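Local coordinates for protein arsenite methyltransferase (Chlamydomonas reinhardtii, PDB 5EVJ) that probably methylates trivalent arsenic, using S-adenosyl-L-methionine as methyl donor to give mono-, di- and trimethylated products, at residues Asp62-Val67 / Asp129-Asp134; Gly278-Leu283 / Thr324-Gly329; Asp308-Arg311 / Pro317-Val320. The protein carries 15 engineered substitutions. All blocks are in the same frame, centred on the assembly; numbering follows the deposited sequence.

Interaction 1 (Asp62-Val67 / Asp129-Asp134); sequences DVPTEV and DAYARD. Engineered in segment 129-134: A132 (natural residue Cys).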
loop_
_atom_site.group_PDB
_atom_site.type_symbol
_atom_site.label_atom_id
_atom_site.label_comp_id
_atom_site.label_asym_id
_atom_site.label_seq_id
_atom_site.Cartn_x
_atom_site.Cartn_y
_atom_site.Cartn_z
ATOM N N ASP A 62 -17.579 11.702 -6.292
ATOM C CA ASP A 62 -18.733 10.900 -6.676
ATOM C C ASP A 62 -19.060 9.730 -5.772
ATOM O O ASP A 62 -19.859 8.932 -6.176
ATOM C CB ASP A 62 -18.495 10.271 -8.050
ATOM C CG ASP A 62 -18.619 11.249 -9.180
ATOM O OD1 ASP A 62 -19.391 12.206 -9.064
ATOM O OD2 ASP A 62 -17.949 11.049 -10.198
ATOM N N VAL A 63 -18.369 9.589 -4.637
ATOM C CA VAL A 63 -18.569 8.523 -3.674
ATOM C C VAL A 63 -19.668 9.010 -2.718
ATOM O O VAL A 63 -19.624 10.146 -2.266
ATOM C CB VAL A 63 -17.244 8.275 -2.866
ATOM C CG1 VAL A 63 -17.453 7.402 -1.630
ATOM C CG2 VAL A 63 -16.130 7.676 -3.740
ATOM N N PRO A 64 -20.643 8.147 -2.382
ATOM C CA PRO A 64 -21.756 8.559 -1.522
ATOM C C PRO A 64 -21.246 9.178 -0.245
ATOM O O PRO A 64 -20.513 8.528 0.515
ATOM C CB PRO A 64 -22.444 7.233 -1.157
ATOM C CG PRO A 64 -22.024 6.272 -2.209
ATOM C CD PRO A 64 -20.686 6.708 -2.710
ATOM N N THR A 65 -21.649 10.420 -0.007
ATOM C CA THR A 65 -21.349 11.148 1.220
ATOM C C THR A 65 -21.263 10.253 2.479
ATOM O O THR A 65 -20.330 10.374 3.300
ATOM C CB THR A 65 -22.423 12.245 1.443
ATOM O OG1 THR A 65 -22.332 13.218 0.390
ATOM C CG2 THR A 65 -22.172 12.952 2.751
ATOM N N GLU A 66 -22.238 9.363 2.632
ATOM C CA GLU A 66 -22.326 8.554 3.836
ATOM C C GLU A 66 -21.182 7.543 3.846
ATOM O O GLU A 66 -20.705 7.136 4.904
ATOM C CB GLU A 66 -23.659 7.803 3.881
ATOM C CG GLU A 66 -23.904 7.184 5.250
ATOM C CD GLU A 66 -24.801 5.955 5.231
ATOM O OE1 GLU A 66 -24.962 5.321 4.160
ATOM O OE2 GLU A 66 -25.343 5.614 6.304
ATOM N N VAL A 67 -20.786 7.085 2.662
ATOM C CA VAL A 67 -19.705 6.132 2.576
ATOM C C VAL A 67 -18.380 6.767 3.062
ATOM O O VAL A 67 -17.594 6.099 3.794
ATOM C CB VAL A 67 -19.601 5.524 1.163
ATOM C CG1 VAL A 67 -18.255 4.861 1.003
ATOM C CG2 VAL A 67 -20.708 4.489 0.965
ATOM N N ASP A 129 -24.509 -0.782 -5.633
ATOM C CA ASP A 129 -25.040 -0.948 -6.982
ATOM C C ASP A 129 -25.249 0.391 -7.609
ATOM O O ASP A 129 -24.842 0.650 -8.795
ATOM C CB ASP A 129 -26.334 -1.775 -7.006
ATOM C CG ASP A 129 -26.114 -3.246 -6.560
ATOM O OD1 ASP A 129 -25.100 -3.884 -6.945
ATOM O OD2 ASP A 129 -26.976 -3.777 -5.822
ATOM N N ALA A 130 -25.879 1.254 -6.811
ATOM C CA ALA A 130 -26.272 2.581 -7.282
ATOM C C ALA A 130 -25.019 3.404 -7.669
ATOM O O ALA A 130 -25.017 4.149 -8.662
ATOM C CB ALA A 130 -27.096 3.298 -6.205
ATOM N N TYR A 131 -23.945 3.253 -6.886
ATOM C CA TYR A 131 -22.683 3.937 -7.179
ATOM C C TYR A 131 -22.108 3.451 -8.501
ATOM O O TYR A 131 -21.732 4.246 -9.453
ATOM C CB TYR A 131 -21.738 3.733 -5.987
ATOM C CG TYR A 131 -20.289 4.089 -6.258
ATOM C CD1 TYR A 131 -19.879 5.431 -6.327
ATOM C CD2 TYR A 131 -19.311 3.066 -6.450
ATOM C CE1 TYR A 131 -18.544 5.742 -6.580
ATOM C CE2 TYR A 131 -17.967 3.384 -6.681
ATOM C CZ TYR A 131 -17.593 4.711 -6.744
ATOM O OH TYR A 131 -16.297 5.028 -7.011
ATOM N N ALA A 132 -22.049 2.141 -8.603
ATOM C CA ALA A 132 -21.441 1.529 -9.801
ATOM C C ALA A 132 -22.268 1.822 -11.023
ATOM O O ALA A 132 -21.725 2.010 -12.124
ATOM C CB ALA A 132 -21.291 0.008 -9.623
ATOM N N ARG A 133 -23.599 1.821 -10.867
ATOM C CA ARG A 133 -24.443 2.070 -12.047
ATOM C C ARG A 133 -24.504 3.565 -12.480
ATOM O O ARG A 133 -24.143 3.897 -13.625
ATOM C CB ARG A 133 -25.792 1.400 -11.885
ATOM C CG ARG A 133 -25.666 -0.106 -11.631
ATOM C CD ARG A 133 -27.006 -0.764 -11.290
ATOM N NE ARG A 133 -27.842 -0.799 -12.494
ATOM C CZ ARG A 133 -29.038 -0.213 -12.650
ATOM N NH1 ARG A 133 -29.638 0.450 -11.644
ATOM N NH2 ARG A 133 -29.655 -0.304 -13.832
ATOM N N ASP A 134 -24.863 4.466 -11.564
ATOM C CA ASP A 134 -25.024 5.874 -11.947
ATOM C C ASP A 134 -23.726 6.618 -11.975
ATOM O O ASP A 134 -23.543 7.427 -12.879
ATOM C CB ASP A 134 -25.922 6.680 -10.998
ATOM C CG ASP A 134 -26.860 5.819 -10.195
ATOM O OD1 ASP A 134 -27.328 4.761 -10.701
ATOM O OD2 ASP A 134 -27.160 6.230 -9.049
#
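The ring of Y131 reaches from the helical segment 129-134 to the chain at D62, V63 and P64, and one side of its edge does the touching. D62 O lies in the plane of the ring, 3.5 Å from Y131 CE1, so the weakly positive C-H edge faces the carbonyl oxygen. P64 CD and V63 CA approach obliquely: the proline, its side chain at about a right angle to the tyrosine, brings CD to 3.9 Å from Y131 CD1, and V63 CA lies 4.0 Å from Y131 CE1. V63 CG2 adds a looser apolar contact, 4.2 Å from Y131 CE1. With CG anti to the backbone N (chi1 166°), Y131 throws its ring off the helix toward this loop. The segments join the turn leading into helix 65-69 to helix 128-135, in a methyltransferase of Rossmann-like fold. A third element, helix 96-104, runs against both: Y99 touches V63 and P64, meets the Y131 ring with planes at about 30°, and accepts a hydrogen bond from Y131 OH at its carbonyl, thereby using both ring and hydroxyl. With an alanine here, V63 and P64 would probably lose their apolar neighbour and the Y99 carbonyl its phenolic mate.

Interaction 2 (Gly278-Leu283 / Thr324-Gly329); sequences GQIEDL and TASMVG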
loop_
_atom_site.group_PDB
_atom_site.type_symbol
_atom_site.label_atom_id
_atom_site.label_comp_id
_atom_site.label_asym_id
_atom_site.label_seq_id
_atom_site.Cartn_x
_atom_site.Cartn_y
_atom_site.Cartn_z
ATOM N N GLY A 278 11.783 -14.794 -5.480
ATOM C CA GLY A 278 13.163 -15.146 -5.902
ATOM C C GLY A 278 13.993 -13.936 -6.333
ATOM O O GLY A 278 15.169 -14.106 -6.570
ATOM N N GLN A 279 13.424 -12.723 -6.366
ATOM C CA GLN A 279 14.115 -11.588 -6.982
ATOM C C GLN A 279 14.495 -10.466 -6.030
ATOM O O GLN A 279 15.402 -9.705 -6.364
ATOM C CB GLN A 279 13.227 -10.954 -8.090
ATOM C CG GLN A 279 12.866 -11.904 -9.251
ATOM C CD GLN A 279 14.084 -12.162 -10.158
ATOM O OE1 GLN A 279 14.810 -13.081 -9.911
ATOM N NE2 GLN A 279 14.366 -11.274 -11.138
ATOM N N ILE A 280 13.783 -10.305 -4.902
ATOM C CA ILE A 280 13.898 -9.087 -4.137
ATOM C C ILE A 280 14.961 -9.333 -3.036
ATOM O O ILE A 280 14.848 -10.306 -2.278
ATOM C CB ILE A 280 12.553 -8.601 -3.507
ATOM C CG1 ILE A 280 11.417 -8.371 -4.554
ATOM C CG2 ILE A 280 12.764 -7.305 -2.747
ATOM C CD1 ILE A 280 11.866 -7.570 -5.775
ATOM N N GLU A 281 16.027 -8.526 -3.015
ATOM C CA GLU A 281 17.229 -8.828 -2.167
ATOM C C GLU A 281 17.299 -7.807 -1.101
ATOM O O GLU A 281 16.588 -6.812 -1.171
ATOM C CB GLU A 281 18.520 -8.848 -2.993
ATOM C CG GLU A 281 18.520 -9.996 -3.991
ATOM C CD GLU A 281 19.748 -10.008 -4.870
ATOM O OE1 GLU A 281 19.709 -9.408 -5.958
ATOM O OE2 GLU A 281 20.745 -10.721 -4.561
ATOM N N ASP A 282 18.087 -8.034 -0.070
ATOM C CA ASP A 282 18.141 -7.035 1.004
ATOM C C ASP A 282 19.240 -6.043 0.807
ATOM O O ASP A 282 19.567 -5.352 1.724
ATOM C CB ASP A 282 18.303 -7.669 2.409
ATOM C CG ASP A 282 19.543 -8.602 2.534
ATOM O OD1 ASP A 282 20.462 -8.618 1.667
ATOM O OD2 ASP A 282 19.641 -9.330 3.582
ATOM N N LEU A 283 19.820 -5.955 -0.375
ATOM C CA LEU A 283 20.625 -4.743 -0.675
ATOM C C LEU A 283 20.301 -4.380 -2.104
ATOM O O LEU A 283 19.843 -5.238 -2.873
ATOM C CB LEU A 283 22.144 -5.015 -0.560
ATOM C CG LEU A 283 22.722 -5.253 0.880
ATOM C CD1 LEU A 283 24.185 -5.701 0.756
ATOM C CD2 LEU A 283 22.637 -4.062 1.835
ATOM N N THR A 324 14.750 -2.517 -7.905
ATOM C CA THR A 324 14.003 -1.507 -8.584
ATOM C C THR A 324 13.651 -2.029 -9.995
ATOM O O THR A 324 12.529 -1.822 -10.425
ATOM C CB THR A 324 14.878 -0.236 -8.721
ATOM O OG1 THR A 324 15.021 0.343 -7.404
ATOM C CG2 THR A 324 14.157 0.754 -9.662
ATOM N N ALA A 325 14.588 -2.680 -10.695
ATOM C CA ALA A 325 14.249 -3.212 -12.040
ATOM C C ALA A 325 13.069 -4.223 -11.940
ATOM O O ALA A 325 12.219 -4.302 -12.820
ATOM C CB ALA A 325 15.462 -3.851 -12.740
ATOM N N SER A 326 13.037 -4.997 -10.866
ATOM C CA SER A 326 11.978 -5.975 -10.642
ATOM C C SER A 326 10.677 -5.237 -10.347
ATOM O O SER A 326 9.602 -5.648 -10.825
ATOM C CB SER A 326 12.334 -6.919 -9.424
ATOM O OG SER A 326 13.347 -7.853 -9.793
ATOM N N MET A 327 10.748 -4.213 -9.502
ATOM C CA MET A 327 9.544 -3.521 -9.117
ATOM C C MET A 327 8.761 -2.780 -10.222
ATOM O O MET A 327 7.521 -2.563 -10.093
ATOM C CB MET A 327 9.840 -2.522 -7.998
ATOM C CG MET A 327 10.405 -3.200 -6.730
ATOM S SD MET A 327 10.896 -2.091 -5.377
ATOM C CE MET A 327 11.530 -3.284 -4.174
ATOM N N VAL A 328 9.500 -2.287 -11.237
ATOM C CA VAL A 328 8.892 -1.520 -12.302
ATOM C C VAL A 328 8.862 -2.419 -13.517
ATOM O O VAL A 328 8.020 -2.244 -14.365
ATOM C CB VAL A 328 9.650 -0.199 -12.632
ATOM C CG1 VAL A 328 9.771 0.623 -11.349
ATOM C CG2 VAL A 328 10.999 -0.461 -13.341
ATOM N N GLY A 329 9.719 -3.436 -13.588
ATOM C CA GLY A 329 9.654 -4.166 -14.844
ATOM C C GLY A 329 9.251 -5.623 -14.792
ATOM O O GLY A 329 9.420 -6.309 -15.804
#
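S326 faces the 278-283 loop from one turn of its helix, and both of its side-chain atoms are used. Its OG lies 3.5 Å from Q279 CB, while its CB receives the methyl end of I280, with CD1 at 3.7 Å. I280 gets there by its longer branch: CG1 lies beside the backbone N (chi1 -57°) and carries CD1 toward the helix. The shorter branch, CG2, makes a looser apolar contact of 4.4 Å with M327 CE, the tip of an extended methionine. A small residue such as serine lets the loop come close, while flexible M327 can follow the shape of the isoleucine.

No hydrogen bond spans the two segments directly, and the polar ends are tied through a common partner. E330 OE1 is hydrogen-bonded to Q279 NE2; it and G322 O both lie within hydrogen-bonding reach of the buried S326 hydroxyl, which has one proton to share between them. On the loop side, R343 NH2 is hydrogen-bonded to Q279 O, and N323 accepts the N-H of E281.

The loop, which follows strand 266-274, therefore lies on helix 322-329, whose T324 and V328 pack on strand 310-313 and whose V328 also meets strand 337-340.

Interaction 3 (Asp308-Arg311 / Pro317-Val320); sequences DHHR and PMLV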
loop_
_atom_site.group_PDB
_atom_site.type_symbol
_atom_site.label_atom_id
_atom_site.label_comp_id
_atom_site.label_asym_id
_atom_site.label_seq_id
_atom_site.Cartn_x
_atom_site.Cartn_y
_atom_site.Cartn_z
ATOM N N ASP A 308 10.016 7.411 -2.938
ATOM C CA ASP A 308 10.556 8.744 -2.718
ATOM C C ASP A 308 12.036 8.909 -3.076
ATOM O O ASP A 308 12.531 10.013 -2.958
ATOM C CB ASP A 308 10.322 9.184 -1.280
ATOM C CG ASP A 308 11.047 8.301 -0.270
ATOM O OD1 ASP A 308 11.835 7.404 -0.635
ATOM O OD2 ASP A 308 10.776 8.490 0.925
ATOM N N HIS A 309 12.724 7.828 -3.484
ATOM C CA HIS A 309 14.128 7.926 -4.036
ATOM C C HIS A 309 14.234 7.572 -5.501
ATOM O O HIS A 309 15.334 7.445 -6.035
ATOM C CB HIS A 309 15.095 7.043 -3.233
ATOM C CG HIS A 309 15.161 7.450 -1.800
ATOM N ND1 HIS A 309 15.827 8.586 -1.380
ATOM C CD2 HIS A 309 14.576 6.933 -0.699
ATOM C CE1 HIS A 309 15.677 8.731 -0.081
ATOM N NE2 HIS A 309 14.927 7.739 0.361
ATOM N N HIS A 310 13.099 7.390 -6.159
ATOM C CA HIS A 310 13.139 6.919 -7.561
ATOM C C HIS A 310 12.031 7.554 -8.345
ATOM O O HIS A 310 10.906 7.051 -8.351
ATOM C CB HIS A 310 13.016 5.386 -7.667
ATOM C CG HIS A 310 14.124 4.640 -6.987
ATOM N ND1 HIS A 310 14.138 4.411 -5.629
ATOM C CD2 HIS A 310 15.261 4.084 -7.482
ATOM C CE1 HIS A 310 15.226 3.727 -5.316
ATOM N NE2 HIS A 310 15.924 3.518 -6.427
ATOM N N ARG A 311 12.362 8.635 -9.028
ATOM C CA ARG A 311 11.443 9.304 -9.926
ATOM C C ARG A 311 11.931 9.085 -11.354
ATOM O O ARG A 311 13.065 9.383 -11.633
ATOM C CB ARG A 311 11.409 10.799 -9.612
ATOM C CG ARG A 311 10.672 11.655 -10.627
ATOM C CD ARG A 311 10.488 13.014 -9.984
ATOM N NE ARG A 311 9.211 13.604 -10.322
ATOM C CZ ARG A 311 8.987 14.328 -11.426
ATOM N NH1 ARG A 311 9.988 14.567 -12.303
ATOM N NH2 ARG A 311 7.758 14.824 -11.655
ATOM N N PRO A 317 16.216 7.192 -19.811
ATOM C CA PRO A 317 16.741 6.020 -19.137
ATOM C C PRO A 317 17.475 6.282 -17.811
ATOM O O PRO A 317 18.132 7.311 -17.636
ATOM C CB PRO A 317 17.659 5.400 -20.204
ATOM C CG PRO A 317 18.139 6.653 -20.930
ATOM C CD PRO A 317 16.852 7.428 -21.126
ATOM N N MET A 318 17.347 5.360 -16.854
ATOM C CA MET A 318 18.079 5.467 -15.595
ATOM C C MET A 318 18.667 4.106 -15.174
ATOM O O MET A 318 18.034 2.986 -15.323
ATOM C CB MET A 318 17.154 6.091 -14.556
ATOM C CG MET A 318 17.482 5.857 -13.077
ATOM S SD MET A 318 15.961 6.091 -12.070
ATOM C CE MET A 318 16.490 5.872 -10.375
ATOM N N LEU A 319 19.900 4.187 -14.682
ATOM C CA LEU A 319 20.559 3.006 -14.055
ATOM C C LEU A 319 19.781 2.621 -12.792
ATOM O O LEU A 319 19.405 3.493 -11.958
ATOM C CB LEU A 319 22.043 3.255 -13.734
ATOM C CG LEU A 319 23.019 3.722 -14.873
ATOM C CD1 LEU A 319 24.456 4.042 -14.433
ATOM C CD2 LEU A 319 23.099 2.733 -15.970
ATOM N N VAL A 320 19.529 1.312 -12.663
ATOM C CA VAL A 320 18.834 0.828 -11.501
ATOM C C VAL A 320 19.428 -0.426 -10.940
ATOM O O VAL A 320 20.145 -1.205 -11.651
ATOM C CB VAL A 320 17.326 0.561 -11.796
ATOM C CG1 VAL A 320 16.603 1.871 -12.052
ATOM C CG2 VAL A 320 17.158 -0.435 -12.940
#
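The imidazole of H310 meets the end of M318 obliquely: the methyl CE of M318 lies 3.6 Å from CD2 of H310. The two side chains meet at about a right angle. On another part of the ring, ND1 is hydrogen-bonded to D307 OD1, which fixes how the imidazole is turned, and NE2 comes within packing distance of T324 OG1 on helix 322-329. With CG beside its backbone N (chi1 -61°), H310 swings its ring over from a strand position whose CB does not itself point at M318. Histidine suits the place, since a flat ring can offer a carbon to a methyl group while its nitrogen holds a polar neighbour.

M318 does most of the reaching. Its CB points toward strand 310-313, CG is anti to the backbone N (chi1 159°), and the chain beyond is extended, so that SD and CE span the separation; the CA atoms of R311 and M318 are 9.5 Å apart. SD also passes R311 O at 4.4 Å, a loose contact. A long, unbranched, apolar residue is well fitted to such a bridge. The CB of R311 points away from 317-320; its side chain lies about 6 Å from a bound sodium ion.

Strand 318-320 is an edge strand of a three-stranded antiparallel sheet, where M318 and V320 pair through their backbones with A291 and Q289 of strand 289-293. Strand 310-313 pairs instead with strand 303-305, and at their connection D307 OD1 also accepts the N-H of H309, an Asx turn. The arrangement is that of a two-stranded antiparallel hairpin set against the edge strand of a separate antiparallel sheet, with no hydrogen bond between these two segments.

Interaction 1 stands apart from the others, its centre 38 Å from each of theirs, and joins the loop before helix 65-69 to helix 128-135 of the Rossmann-like methyltransferase domain. Interactions 2 and 3 share a neighbourhood, with centres 13 Å apart, and interaction 3 is nested in the chain loop that interaction 2 closes. Helix 322-329, which supplies one side of interaction 2, directly follows strand 318-320 of interaction 3, and A325 CB rests 3.8 Å from V320 CG2. Interactions 1 and 2 are partly buried; each pairs apolar packing with a hydroxyl satisfied outside its two segments. Interaction 3 lies at the surface, where a single methionine–histidine approach does most of the work.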